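PDB 1IV3: 2-C-methyl-D-erythritol 2,4-cyclodiphosphate synthase from Thermus thermophilus, which catalyses the conversion of 4-diphosphocytidyl-2-C-methyl-D-erythritol 2-phosphate to 2-C-methyl-D-erythritol 2,4-cyclodiphosphate with release of CMP, a step of non-mevalonate isoprenoid biosynthesis. Local coordinates for residues Gly6-Arg11 / Ala40-Thr45; Tyr19-Leu24 / Asp114-Leu119; Leu96-Asp101 / Val142-Val147; Pro107-Leu112 / Leu129-Ser134. The protein carries 3 engineered substitutions. One frame throughout, in Å; residues are numbered along the deposited sequence.

Interactions 1, 3 and 4 all reach the mixed sheet of the subunit, while interaction 2 packs a hairpin turn against helix 109-120, which interaction 4 also uses. Interaction 1 holds the magnesium ion; its centre lies about 8 Å from that of interaction 3, through neighbouring strands 3-14 and 141-150. Interaction 4 is nested inside the loop that interaction 3 closes, centres about 9 Å apart. Leu-100 and Asp-101 (interaction 3) and Phe-131 to Ser-134 (interaction 4) are assigned to substrate binding, and Lys-132 pairs with Asp-8 of a neighbouring subunit, bringing this side up to that subunit's metal site. Interaction 2 lies about 11 Å from interaction 4, centre to centre, meeting it through Leu-112.

Interaction 1. Residues Gly6-Arg11 / Ala40-Thr45; sequences GEDSHR and AMHALT. Engineered in segment 40-45: Met-41 (natural residue Leu). With MG (magnesium ion), chain G.
Asp-8 and His-10, two residues apart on strand 6-11, and His-42 on helix 40-45 converge on one magnesium ion, the metal site of the enzyme. This cluster is the tight end of the contact. The metal is 1.9 Å from OD2 of Asp-8, and the imidazole nitrogens NE2 of His-10 and ND1 of His-42 each bind it at 2.0 Å. The two rings meet rim to rim around the metal, planes at 60°, neither over the face of the other. The Asp-8 carboxylate comes to the ND1 edge of His-42, near the ring plane. CG of Asp-8 is anti to the backbone N (chi1 -166°), which turns the carboxylate carbon toward the helix, and OD2 lies only 2.9 Å from ND1 of His-42, a closeness explained by the shared metal.

Beside the cluster, backbone packs on methyl: CB of Ala-43 lies 3.9 Å from C of Glu-7, and CA of Gly-6 is 3.7 Å from O of Ala-43. A CB on Gly-6 would clash with that carbonyl. The looser, water-bearing side is at OD1 of Asp-8, where a water is a further ligand, at 2.3 Å from magnesium, and makes a weak bond to OD1. OD1 also forms a salt bridge with Lys-132 of the second subunit, and NE2 of His-42 is hydrogen-bonded to Ser-73, which is likely to help hold the ring's rotation.

Strand and helix segments run nearly antiparallel, at 154°. Strand 3-14 bonds along its edge to strand 141-150, while helix 39-50 lies over Ala-144 and Ala-146 of that strand and against helices 73-86 and 109-120.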
loop_
_atom_site.group_PDB
_atom_site.type_symbol
_atom_site.label_atom_id
_atom_site.label_comp_id
_atom_site.label_asym_id
_atom_site.label_seq_id
_atom_site.Cartn_x
_atom_site.Cartn_y
_atom_site.Cartn_z
ATOM N N GLY A 6 -0.266 -6.851 3.020
ATOM C CA GLY A 6 0.313 -7.741 2.022
ATOM C C GLY A 6 -0.073 -7.290 0.617
ATOM O O GLY A 6 -1.003 -6.509 0.417
ATOM N N GLU A 7 0.699 -7.812 -0.322
ATOM C CA GLU A 7 0.610 -7.476 -1.719
ATOM C C GLU A 7 0.792 -8.737 -2.566
ATOM O O GLU A 7 1.450 -9.683 -2.137
ATOM C CB GLU A 7 1.706 -6.507 -2.166
ATOM C CG GLU A 7 1.784 -5.164 -1.465
ATOM C CD GLU A 7 2.855 -4.316 -2.180
ATOM O OE1 GLU A 7 2.969 -4.469 -3.416
ATOM O OE2 GLU A 7 3.548 -3.525 -1.544
ATOM N N ASP A 8 0.219 -8.704 -3.749
ATOM C CA ASP A 8 0.468 -9.739 -4.749
ATOM C C ASP A 8 0.249 -9.151 -6.140
ATOM O O ASP A 8 -0.559 -8.238 -6.344
ATOM C CB ASP A 8 -0.448 -10.945 -4.588
ATOM C CG ASP A 8 0.048 -12.143 -5.395
ATOM O OD1 ASP A 8 1.255 -12.181 -5.709
ATOM O OD2 ASP A 8 -0.831 -12.931 -5.795
ATOM N N SER A 9 0.975 -9.714 -7.091
ATOM C CA SER A 9 0.745 -9.368 -8.496
ATOM C C SER A 9 0.959 -10.602 -9.367
ATOM O O SER A 9 1.723 -11.485 -8.984
ATOM C CB SER A 9 1.657 -8.218 -8.918
ATOM O OG SER A 9 3.000 -8.664 -9.051
ATOM N N HIS A 10 0.274 -10.640 -10.505
ATOM C CA HIS A 10 0.496 -11.679 -11.493
ATOM C C HIS A 10 0.383 -11.106 -12.904
ATOM O O HIS A 10 -0.444 -10.236 -13.160
ATOM C CB HIS A 10 -0.494 -12.846 -11.403
ATOM C CG HIS A 10 -0.225 -13.634 -10.153
ATOM N ND1 HIS A 10 0.625 -14.719 -10.118
ATOM C CD2 HIS A 10 -0.686 -13.464 -8.887
ATOM C CE1 HIS A 10 0.666 -15.196 -8.881
ATOM N NE2 HIS A 10 -0.121 -14.450 -8.115
ATOM N N ARG A 11 1.246 -11.668 -13.745
ATOM C CA ARG A 11 1.181 -11.391 -15.169
ATOM C C ARG A 11 -0.155 -11.956 -15.644
ATOM O O ARG A 11 -0.582 -13.042 -15.255
ATOM C CB ARG A 11 2.346 -12.028 -15.894
ATOM C CG ARG A 11 2.729 -11.504 -17.257
ATOM C CD ARG A 11 4.202 -11.824 -17.544
ATOM N NE ARG A 11 5.033 -10.637 -17.351
ATOM C CZ ARG A 11 4.891 -9.493 -18.013
ATOM N NH1 ARG A 11 3.948 -9.346 -18.935
ATOM N NH2 ARG A 11 5.705 -8.473 -17.754
ATOM N N ALA A 40 -5.956 -11.448 -4.901
ATOM C CA ALA A 40 -6.727 -11.061 -3.723
ATOM C C ALA A 40 -6.447 -12.036 -2.581
ATOM O O ALA A 40 -6.056 -11.668 -1.483
ATOM C CB ALA A 40 -8.230 -11.066 -3.994
ATOM N N MET A 41 -6.657 -13.323 -2.885
ATOM C CA MET A 41 -6.390 -14.337 -1.873
ATOM C C MET A 41 -4.939 -14.255 -1.409
ATOM O O MET A 41 -4.654 -14.338 -0.212
ATOM C CB MET A 41 -6.646 -15.753 -2.389
ATOM C CG MET A 41 -8.086 -16.187 -2.547
ATOM S SD MET A 41 -9.012 -16.466 -1.019
ATOM C CE MET A 41 -9.931 -14.981 -0.893
ATOM N N HIS A 42 -3.983 -14.103 -2.329
ATOM C CA HIS A 42 -2.583 -14.119 -1.894
ATOM C C HIS A 42 -2.228 -12.926 -1.010
ATOM O O HIS A 42 -1.563 -13.099 0.012
ATOM C CB HIS A 42 -1.643 -14.129 -3.098
ATOM C CG HIS A 42 -1.699 -15.439 -3.809
ATOM N ND1 HIS A 42 -0.992 -15.721 -4.946
ATOM C CD2 HIS A 42 -2.408 -16.561 -3.502
ATOM C CE1 HIS A 42 -1.250 -16.963 -5.334
ATOM N NE2 HIS A 42 -2.108 -17.492 -4.474
ATOM N N ALA A 43 -2.722 -11.761 -1.418
ATOM C CA ALA A 43 -2.397 -10.569 -0.613
ATOM C C ALA A 43 -3.048 -10.620 0.762
ATOM O O ALA A 43 -2.446 -10.201 1.753
ATOM C CB ALA A 43 -2.824 -9.311 -1.362
ATOM N N LEU A 44 -4.285 -11.126 0.856
ATOM C CA LEU A 44 -4.949 -11.273 2.154
ATOM C C LEU A 44 -4.203 -12.277 3.016
ATOM O O LEU A 44 -4.041 -12.098 4.222
ATOM C CB LEU A 44 -6.412 -11.734 1.974
ATOM C CG LEU A 44 -7.337 -10.651 1.411
ATOM C CD1 LEU A 44 -8.662 -11.215 0.916
ATOM C CD2 LEU A 44 -7.552 -9.576 2.474
ATOM N N THR A 45 -3.739 -13.361 2.387
ATOM C CA THR A 45 -3.055 -14.411 3.162
ATOM C C THR A 45 -1.733 -13.879 3.726
ATOM O O THR A 45 -1.397 -14.053 4.909
ATOM C CB THR A 45 -2.801 -15.650 2.291
ATOM O OG1 THR A 45 -4.027 -16.187 1.769
ATOM C CG2 THR A 45 -2.192 -16.779 3.124
HETATM MG MG MG G . 0.070 -14.583 -6.140
HETATM O O HOH W 1 2.213 -15.385 -5.687
#

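Interaction 2. Residues Tyr19-Leu24 / Asp114-Leu119; sequences YLCGLL and DSLSRL
Cys-21 and Gly-22 occupy the corners of a type I' beta turn from Leu-20 to Leu-23, which brings the Cys-21 backbone up to helix 114-119, with CA atoms of Cys-21 and Leu-116 6.2 Å apart. Ser-115 makes the polar link: its OG, anti to the backbone N (chi1 178°), donates to O of Cys-21 at 2.7 Å. The approach is nearly along the C=O axis, with a C=O...OG angle of 165°. Beside it, CB of Cys-21 touches CD2 of Leu-116 at 3.8 Å, and SG lies against CG and both methyls of the same leucine.

The turn is the tip of the two-stranded hairpin 18-20/23-25, and both its backbone NH groups, of Cys-21 and Gly-22, are bonded to Asp-38. Gly-22 has positive phi (92°), and a CB there would be jammed against the preceding carbonyl O and tight against Leu-119.

Leu-23 reaches in from the second strand, its CD2 3.6 Å from OG of Ser-115 and its CD1 alongside CB. An alanine here would probably open a gap beside the Ser-115 hydroxyl and leave Ala-111 and Leu-112 of the same helix without this packing. The same CD2 of Leu-116 also packs against Leu-44 and the engineered Met-41 of helix 39-50.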
loop_
_atom_site.group_PDB
_atom_site.type_symbol
_atom_site.label_atom_id
_atom_site.label_comp_id
_atom_site.label_asym_id
_atom_site.label_seq_id
_atom_site.Cartn_x
_atom_site.Cartn_y
_atom_site.Cartn_z
ATOM N N TYR A 19 -9.050 -15.962 -11.605
ATOM C CA TYR A 19 -9.600 -16.201 -10.281
ATOM C C TYR A 19 -9.352 -15.015 -9.366
ATOM O O TYR A 19 -8.203 -14.554 -9.291
ATOM C CB TYR A 19 -8.945 -17.438 -9.630
ATOM C CG TYR A 19 -9.317 -18.673 -10.421
ATOM C CD1 TYR A 19 -10.594 -19.184 -10.210
ATOM C CD2 TYR A 19 -8.448 -19.274 -11.310
ATOM C CE1 TYR A 19 -11.002 -20.309 -10.896
ATOM C CE2 TYR A 19 -8.852 -20.416 -12.014
ATOM C CZ TYR A 19 -10.130 -20.900 -11.785
ATOM O OH TYR A 19 -10.585 -22.024 -12.444
ATOM N N LEU A 20 -10.395 -14.552 -8.670
ATOM C CA LEU A 20 -10.209 -13.412 -7.764
ATOM C C LEU A 20 -11.144 -13.582 -6.579
ATOM O O LEU A 20 -12.323 -13.889 -6.751
ATOM C CB LEU A 20 -10.441 -12.058 -8.433
ATOM C CG LEU A 20 -9.316 -11.553 -9.340
ATOM C CD1 LEU A 20 -9.762 -10.344 -10.159
ATOM C CD2 LEU A 20 -8.065 -11.188 -8.557
ATOM N N CYS A 21 -10.578 -13.414 -5.387
ATOM C CA CYS A 21 -11.404 -13.551 -4.197
ATOM C C CYS A 21 -12.048 -14.926 -4.076
ATOM O O CYS A 21 -13.085 -15.067 -3.428
ATOM C CB CYS A 21 -12.522 -12.489 -4.199
ATOM S SG CYS A 21 -11.888 -10.793 -4.079
ATOM N N GLY A 22 -11.437 -15.929 -4.684
ATOM C CA GLY A 22 -11.877 -17.309 -4.578
ATOM C C GLY A 22 -12.830 -17.680 -5.690
ATOM O O GLY A 22 -13.207 -18.854 -5.754
ATOM N N LEU A 23 -13.212 -16.734 -6.547
ATOM C CA LEU A 23 -14.148 -17.051 -7.622
ATOM C C LEU A 23 -13.548 -17.035 -9.023
ATOM O O LEU A 23 -12.613 -16.273 -9.325
ATOM C CB LEU A 23 -15.248 -15.990 -7.648
ATOM C CG LEU A 23 -15.958 -15.689 -6.334
ATOM C CD1 LEU A 23 -17.047 -14.649 -6.589
ATOM C CD2 LEU A 23 -16.508 -16.969 -5.714
ATOM N N LEU A 24 -14.146 -17.845 -9.896
ATOM C CA LEU A 24 -13.886 -17.749 -11.328
ATOM C C LEU A 24 -14.503 -16.488 -11.926
ATOM O O LEU A 24 -15.697 -16.250 -11.847
ATOM C CB LEU A 24 -14.433 -18.996 -12.039
ATOM C CG LEU A 24 -13.603 -19.561 -13.195
ATOM C CD1 LEU A 24 -14.491 -20.372 -14.134
ATOM C CD2 LEU A 24 -12.866 -18.488 -13.968
ATOM N N ASP A 114 -19.240 -11.052 -1.257
ATOM C CA ASP A 114 -19.881 -12.147 -0.531
ATOM C C ASP A 114 -18.876 -13.265 -0.272
ATOM O O ASP A 114 -18.891 -13.893 0.758
ATOM C CB ASP A 114 -21.028 -12.732 -1.345
ATOM C CG ASP A 114 -22.287 -11.881 -1.320
ATOM O OD1 ASP A 114 -22.342 -10.891 -0.568
ATOM O OD2 ASP A 114 -23.205 -12.272 -2.072
ATOM N N SER A 115 -18.021 -13.532 -1.253
ATOM C CA SER A 115 -17.064 -14.641 -1.106
ATOM C C SER A 115 -16.082 -14.286 -0.015
ATOM O O SER A 115 -15.778 -15.056 0.888
ATOM C CB SER A 115 -16.419 -14.905 -2.462
ATOM O OG SER A 115 -15.448 -15.922 -2.418
ATOM N N LEU A 116 -15.561 -13.048 -0.041
ATOM C CA LEU A 116 -14.614 -12.688 1.022
ATOM C C LEU A 116 -15.261 -12.759 2.399
ATOM O O LEU A 116 -14.645 -13.190 3.375
ATOM C CB LEU A 116 -14.093 -11.276 0.777
ATOM C CG LEU A 116 -13.159 -11.082 -0.425
ATOM C CD1 LEU A 116 -12.591 -9.662 -0.414
ATOM C CD2 LEU A 116 -12.045 -12.119 -0.415
ATOM N N SER A 117 -16.507 -12.312 2.485
ATOM C CA SER A 117 -17.237 -12.325 3.747
ATOM C C SER A 117 -17.375 -13.739 4.304
ATOM O O SER A 117 -17.187 -13.969 5.503
ATOM C CB SER A 117 -18.614 -11.696 3.535
ATOM O OG SER A 117 -19.495 -11.910 4.621
ATOM N N ARG A 118 -17.698 -14.672 3.407
ATOM C CA ARG A 118 -17.909 -16.084 3.776
ATOM C C ARG A 118 -16.592 -16.726 4.187
ATOM O O ARG A 118 -16.476 -17.409 5.193
ATOM C CB ARG A 118 -18.503 -16.885 2.621
ATOM C CG ARG A 118 -18.901 -18.319 2.977
ATOM C CD ARG A 118 -19.780 -18.917 1.860
ATOM N NE ARG A 118 -18.900 -19.041 0.691
ATOM C CZ ARG A 118 -18.199 -20.154 0.485
ATOM N NH1 ARG A 118 -18.315 -21.168 1.332
ATOM N NH2 ARG A 118 -17.416 -20.193 -0.576
ATOM N N LEU A 119 -15.570 -16.480 3.371
ATOM C CA LEU A 119 -14.268 -17.093 3.605
ATOM C C LEU A 119 -13.617 -16.615 4.881
ATOM O O LEU A 119 -12.984 -17.378 5.608
ATOM C CB LEU A 119 -13.366 -16.765 2.397
ATOM C CG LEU A 119 -13.388 -17.799 1.272
ATOM C CD1 LEU A 119 -14.821 -18.067 0.828
ATOM C CD2 LEU A 119 -12.546 -17.359 0.086
#

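Interaction 3. Residues Leu96-Asp101 / Val142-Val147; sequences LVLTLD and VQARAV
Leu-98 and Ala-144 face each other as a non-hydrogen-bonded pair of two antiparallel strands, whose axes run at 171°. Leu-98 shows how the side chains fill this face. Its CB stands 4.2 Å from O of Gln-143; CG is anti to the carbonyl carbon (chi1 -51°). Beyond it the branch CD2 ends on CB of Ala-144 at 3.6 Å, while the other methyl, CD1, turns to SG of Cys-21. On the same face, CB of Leu-96 meets CB of Ala-146 at 3.7 Å, again a non-hydrogen-bonded pair.

The hydrogen-bonded pairs alternate with these. Val-97 and Arg-145 exchange two backbone bonds, N of Val-97 to O of Arg-145 at 2.9 Å and N of Arg-145 to O of Val-97 at 3.0 Å. Thr-99 and Gln-143 do likewise, N of Gln-143 reaching O of Thr-99 at 2.7 Å. Their side chains, with those of Val-97 and Arg-145, lie on the opposite face, where the Arg-145 guanidinium forms a salt bridge with Glu-7 of the third subunit.

Past the paired residues, Leu-100 and Asp-101 open the run from Leu-100 to Gly-106 that is assigned to binding the substrate. Strand 91-99 lies between strands 141-150 and 127-132, strand 3-14 flanks strand 141-150, and helix 39-50 packs on the Leu-96, Leu-98, Ala-144 and Ala-146 face.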
loop_
_atom_site.group_PDB
_atom_site.type_symbol
_atom_site.label_atom_id
_atom_site.label_comp_id
_atom_site.label_asym_id
_atom_site.label_seq_id
_atom_site.Cartn_x
_atom_site.Cartn_y
_atom_site.Cartn_z
ATOM N N LEU A 96 -9.029 -4.042 0.906
ATOM C CA LEU A 96 -8.026 -4.275 -0.136
ATOM C C LEU A 96 -8.425 -3.645 -1.460
ATOM O O LEU A 96 -9.604 -3.394 -1.686
ATOM C CB LEU A 96 -7.811 -5.769 -0.357
ATOM C CG LEU A 96 -8.991 -6.518 -0.974
ATOM C CD1 LEU A 96 -8.551 -7.861 -1.547
ATOM C CD2 LEU A 96 -10.074 -6.758 0.072
ATOM N N VAL A 97 -7.388 -3.440 -2.274
ATOM C CA VAL A 97 -7.585 -2.870 -3.598
ATOM C C VAL A 97 -7.093 -3.863 -4.647
ATOM O O VAL A 97 -5.980 -4.377 -4.543
ATOM C CB VAL A 97 -6.782 -1.575 -3.789
ATOM C CG1 VAL A 97 -7.046 -0.928 -5.132
ATOM C CG2 VAL A 97 -7.117 -0.592 -2.659
ATOM N N LEU A 98 -7.947 -4.081 -5.636
ATOM C CA LEU A 98 -7.582 -4.840 -6.810
ATOM C C LEU A 98 -7.437 -3.890 -8.004
ATOM O O LEU A 98 -8.349 -3.099 -8.251
ATOM C CB LEU A 98 -8.626 -5.883 -7.155
ATOM C CG LEU A 98 -9.031 -6.777 -5.991
ATOM C CD1 LEU A 98 -9.953 -7.878 -6.522
ATOM C CD2 LEU A 98 -7.818 -7.363 -5.291
ATOM N N THR A 99 -6.297 -4.046 -8.673
ATOM C CA THR A 99 -5.982 -3.199 -9.817
ATOM C C THR A 99 -5.735 -4.048 -11.047
ATOM O O THR A 99 -4.903 -4.963 -11.036
ATOM C CB THR A 99 -4.736 -2.342 -9.516
ATOM O OG1 THR A 99 -4.967 -1.568 -8.332
ATOM C CG2 THR A 99 -4.473 -1.374 -10.647
ATOM N N LEU A 100 -6.475 -3.763 -12.105
ATOM C CA LEU A 100 -6.290 -4.438 -13.396
ATOM C C LEU A 100 -7.081 -3.682 -14.463
ATOM O O LEU A 100 -8.121 -3.081 -14.164
ATOM C CB LEU A 100 -6.696 -5.905 -13.324
ATOM C CG LEU A 100 -8.182 -6.262 -13.306
ATOM C CD1 LEU A 100 -8.386 -7.777 -13.254
ATOM C CD2 LEU A 100 -8.890 -5.609 -12.139
ATOM N N ASP A 101 -6.571 -3.677 -15.691
ATOM C CA ASP A 101 -7.219 -2.876 -16.735
ATOM C C ASP A 101 -8.413 -3.591 -17.341
ATOM O O ASP A 101 -9.328 -2.939 -17.854
ATOM C CB ASP A 101 -6.177 -2.488 -17.799
ATOM C CG ASP A 101 -5.099 -1.597 -17.213
ATOM O OD1 ASP A 101 -4.964 -1.503 -15.975
ATOM O OD2 ASP A 101 -4.367 -0.938 -17.985
ATOM N N VAL A 142 -2.527 -8.210 -12.881
ATOM C CA VAL A 142 -3.518 -7.972 -11.828
ATOM C C VAL A 142 -2.728 -7.666 -10.556
ATOM O O VAL A 142 -1.760 -8.401 -10.280
ATOM C CB VAL A 142 -4.471 -9.147 -11.637
ATOM C CG1 VAL A 142 -3.724 -10.477 -11.430
ATOM C CG2 VAL A 142 -5.414 -8.874 -10.471
ATOM N N GLN A 143 -3.084 -6.612 -9.821
ATOM C CA GLN A 143 -2.342 -6.329 -8.592
ATOM C C GLN A 143 -3.323 -6.312 -7.419
ATOM O O GLN A 143 -4.466 -5.883 -7.616
ATOM C CB GLN A 143 -1.625 -4.996 -8.650
ATOM C CG GLN A 143 -0.716 -4.828 -9.859
ATOM C CD GLN A 143 -0.280 -3.388 -10.088
ATOM O OE1 GLN A 143 -0.707 -2.704 -11.023
ATOM N NE2 GLN A 143 0.589 -2.902 -9.208
ATOM N N ALA A 144 -2.902 -6.752 -6.239
ATOM C CA ALA A 144 -3.745 -6.619 -5.058
ATOM C C ALA A 144 -2.888 -6.078 -3.925
ATOM O O ALA A 144 -1.736 -6.501 -3.820
ATOM C CB ALA A 144 -4.363 -7.943 -4.621
ATOM N N ARG A 145 -3.453 -5.196 -3.108
ATOM C CA ARG A 145 -2.801 -4.801 -1.857
ATOM C C ARG A 145 -3.860 -4.799 -0.773
ATOM O O ARG A 145 -4.986 -4.348 -1.031
ATOM C CB ARG A 145 -2.115 -3.439 -1.988
ATOM C CG ARG A 145 -1.135 -3.393 -3.161
ATOM C CD ARG A 145 -0.341 -2.083 -3.168
ATOM N NE ARG A 145 0.760 -2.209 -4.137
ATOM C CZ ARG A 145 0.539 -1.928 -5.417
ATOM N NH1 ARG A 145 -0.667 -1.520 -5.787
ATOM N NH2 ARG A 145 1.527 -2.045 -6.289
ATOM N N ALA A 146 -3.499 -5.341 0.392
ATOM C CA ALA A 146 -4.474 -5.582 1.440
ATOM C C ALA A 146 -3.952 -5.181 2.822
ATOM O O ALA A 146 -2.776 -5.436 3.076
ATOM C CB ALA A 146 -4.881 -7.058 1.520
ATOM N N VAL A 147 -4.844 -4.625 3.643
ATOM C CA VAL A 147 -4.540 -4.419 5.072
ATOM C C VAL A 147 -5.557 -5.213 5.878
ATOM O O VAL A 147 -6.762 -5.202 5.558
ATOM C CB VAL A 147 -4.590 -2.936 5.478
ATOM C CG1 VAL A 147 -4.108 -2.686 6.887
ATOM C CG2 VAL A 147 -3.724 -2.101 4.532
#

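Interaction 4. Residues Pro107-Leu112 / Leu129-Ser134; sequences PHRKAL and LTFKTS
Arg-109 CG stands anti to the backbone N (chi1 -171°), and a bend at chi3 (-57°) turns NE back, which brings the guanidinium alongside the CD2-CE2 side of the Phe-131 ring, whose own CG is anti to its carbonyl carbon. CE2 of Phe-131 lies over the centre of the guanidinium, 3.5 Å above its plane, and NH2 of Arg-109 comes within 3.4 Å of CD2 of Phe-131. The planes are 37° apart, so the two groups are inclined to each other and not stacked flat. At the guanidinium edge a water in its plane takes a bond from NH1 of Arg-109 at 2.7 Å and gives one to O of Leu-129, also at 2.7 Å, bridging helix and strand.

This is the helix-to-strand return of a beta-alpha-beta unit, strand 91-99, helix 109-120, strand 127-132. Phe-131 is among the residues assigned to binding the substrate, and Thr-133, just beyond the strand, is the predicted transition-state stabiliser.

Leu-112, one turn on, supplies the apolar contacts. CB of Leu-112 packs on CD2 of Leu-129 at 3.7 Å, and its CD1 reaches obliquely to CZ of Phe-131 at the same 3.7 Å.

NH2 of Arg-109 forms a salt bridge with Asp-56 of the third subunit, and the backbone N of Phe-131 bonds to the same carboxylate oxygen. An alanine in place of Arg-109 would probably leave Asp-56 of that subunit without its guanidinium partner, break the water link to O of Leu-129 and strip most of this cover from CD2 and CE2 of Phe-131.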
loop_
_atom_site.group_PDB
_atom_site.type_symbol
_atom_site.label_atom_id
_atom_site.label_comp_id
_atom_site.label_asym_id
_atom_site.label_seq_id
_atom_site.Cartn_x
_atom_site.Cartn_y
_atom_site.Cartn_z
ATOM N N PRO A 107 -19.446 -5.529 -12.232
ATOM C CA PRO A 107 -20.600 -6.435 -12.294
ATOM C C PRO A 107 -20.470 -7.615 -11.335
ATOM O O PRO A 107 -21.485 -8.295 -11.118
ATOM C CB PRO A 107 -20.607 -6.932 -13.746
ATOM C CG PRO A 107 -19.862 -5.883 -14.492
ATOM C CD PRO A 107 -18.759 -5.491 -13.530
ATOM N N HIS A 108 -19.280 -7.851 -10.785
ATOM C CA HIS A 108 -19.049 -8.989 -9.889
ATOM C C HIS A 108 -18.882 -8.602 -8.433
ATOM O O HIS A 108 -18.517 -9.417 -7.570
ATOM C CB HIS A 108 -17.769 -9.738 -10.333
ATOM C CG HIS A 108 -17.927 -10.248 -11.740
ATOM N ND1 HIS A 108 -17.322 -9.703 -12.842
ATOM C CD2 HIS A 108 -18.682 -11.285 -12.182
ATOM C CE1 HIS A 108 -17.683 -10.378 -13.922
ATOM N NE2 HIS A 108 -18.503 -11.338 -13.541
ATOM N N ARG A 109 -19.132 -7.341 -8.141
ATOM C CA ARG A 109 -18.857 -6.802 -6.817
ATOM C C ARG A 109 -19.567 -7.591 -5.735
ATOM O O ARG A 109 -18.986 -7.990 -4.725
ATOM C CB ARG A 109 -19.305 -5.323 -6.759
ATOM C CG ARG A 109 -18.880 -4.611 -5.501
ATOM C CD ARG A 109 -19.243 -3.139 -5.483
ATOM N NE ARG A 109 -18.716 -2.371 -6.605
ATOM C CZ ARG A 109 -17.526 -1.771 -6.588
ATOM N NH1 ARG A 109 -16.803 -1.895 -5.479
ATOM N NH2 ARG A 109 -17.064 -1.076 -7.620
ATOM N N LYS A 110 -20.868 -7.831 -5.942
ATOM C CA LYS A 110 -21.606 -8.522 -4.883
ATOM C C LYS A 110 -21.019 -9.910 -4.624
ATOM O O LYS A 110 -20.768 -10.280 -3.469
ATOM C CB LYS A 110 -23.087 -8.643 -5.243
ATOM C CG LYS A 110 -23.879 -9.266 -4.105
ATOM C CD LYS A 110 -25.360 -9.428 -4.435
ATOM C CE LYS A 110 -25.942 -10.555 -3.581
ATOM N NZ LYS A 110 -25.685 -10.334 -2.129
ATOM N N ALA A 111 -20.816 -10.655 -5.710
ATOM C CA ALA A 111 -20.282 -12.007 -5.557
ATOM C C ALA A 111 -18.905 -11.987 -4.897
ATOM O O ALA A 111 -18.606 -12.797 -4.028
ATOM C CB ALA A 111 -20.186 -12.682 -6.915
ATOM N N LEU A 112 -18.024 -11.086 -5.315
ATOM C CA LEU A 112 -16.666 -11.023 -4.754
ATOM C C LEU A 112 -16.683 -10.706 -3.267
ATOM O O LEU A 112 -16.059 -11.354 -2.415
ATOM C CB LEU A 112 -15.874 -9.958 -5.507
ATOM C CG LEU A 112 -15.535 -10.350 -6.950
ATOM C CD1 LEU A 112 -15.079 -9.180 -7.815
ATOM C CD2 LEU A 112 -14.470 -11.437 -6.865
ATOM N N LEU A 129 -13.618 -3.799 -0.209
ATOM C CA LEU A 129 -13.047 -4.171 -1.493
ATOM C C LEU A 129 -13.213 -3.009 -2.463
ATOM O O LEU A 129 -14.356 -2.571 -2.644
ATOM C CB LEU A 129 -13.756 -5.436 -1.987
ATOM C CG LEU A 129 -13.415 -5.880 -3.411
ATOM C CD1 LEU A 129 -11.924 -6.123 -3.591
ATOM C CD2 LEU A 129 -14.197 -7.153 -3.773
ATOM N N THR A 130 -12.135 -2.479 -3.046
ATOM C CA THR A 130 -12.309 -1.445 -4.067
ATOM C C THR A 130 -11.563 -1.881 -5.325
ATOM O O THR A 130 -10.616 -2.666 -5.221
ATOM C CB THR A 130 -11.775 -0.064 -3.636
ATOM O OG1 THR A 130 -10.378 -0.179 -3.318
ATOM C CG2 THR A 130 -12.472 0.407 -2.374
ATOM N N PHE A 131 -11.972 -1.365 -6.484
ATOM C CA PHE A 131 -11.464 -1.763 -7.785
ATOM C C PHE A 131 -10.868 -0.569 -8.519
ATOM O O PHE A 131 -11.480 0.507 -8.465
ATOM C CB PHE A 131 -12.595 -2.329 -8.663
ATOM C CG PHE A 131 -13.381 -3.471 -8.066
ATOM C CD1 PHE A 131 -12.793 -4.487 -7.344
ATOM C CD2 PHE A 131 -14.759 -3.510 -8.243
ATOM C CE1 PHE A 131 -13.568 -5.510 -6.834
ATOM C CE2 PHE A 131 -15.532 -4.522 -7.742
ATOM C CZ PHE A 131 -14.938 -5.548 -7.020
ATOM N N LYS A 132 -9.742 -0.799 -9.161
ATOM C CA LYS A 132 -9.066 0.218 -9.937
ATOM C C LYS A 132 -8.529 -0.413 -11.227
ATOM O O LYS A 132 -8.310 -1.616 -11.314
ATOM C CB LYS A 132 -7.881 0.855 -9.212
ATOM C CG LYS A 132 -8.187 1.406 -7.842
ATOM C CD LYS A 132 -9.004 2.682 -7.862
ATOM C CE LYS A 132 -8.397 3.747 -8.765
ATOM N NZ LYS A 132 -9.262 4.966 -8.774
ATOM N N THR A 133 -8.296 0.474 -12.199
ATOM C CA THR A 133 -7.501 0.095 -13.353
ATOM C C THR A 133 -6.131 0.765 -13.208
ATOM O O THR A 133 -6.011 1.663 -12.377
ATOM C CB THR A 133 -8.075 0.541 -14.701
ATOM O OG1 THR A 133 -7.761 1.938 -14.842
ATOM C CG2 THR A 133 -9.582 0.410 -14.729
ATOM N N SER A 134 -5.151 0.349 -13.992
ATOM C CA SER A 134 -3.799 0.878 -13.824
ATOM C C SER A 134 -3.592 2.156 -14.626
ATOM O O SER A 134 -2.513 2.736 -14.580
ATOM C CB SER A 134 -2.762 -0.146 -14.304
ATOM O OG SER A 134 -2.784 -0.246 -15.726
HETATM O O HOH W 2 -16.938 -3.240 -3.180
#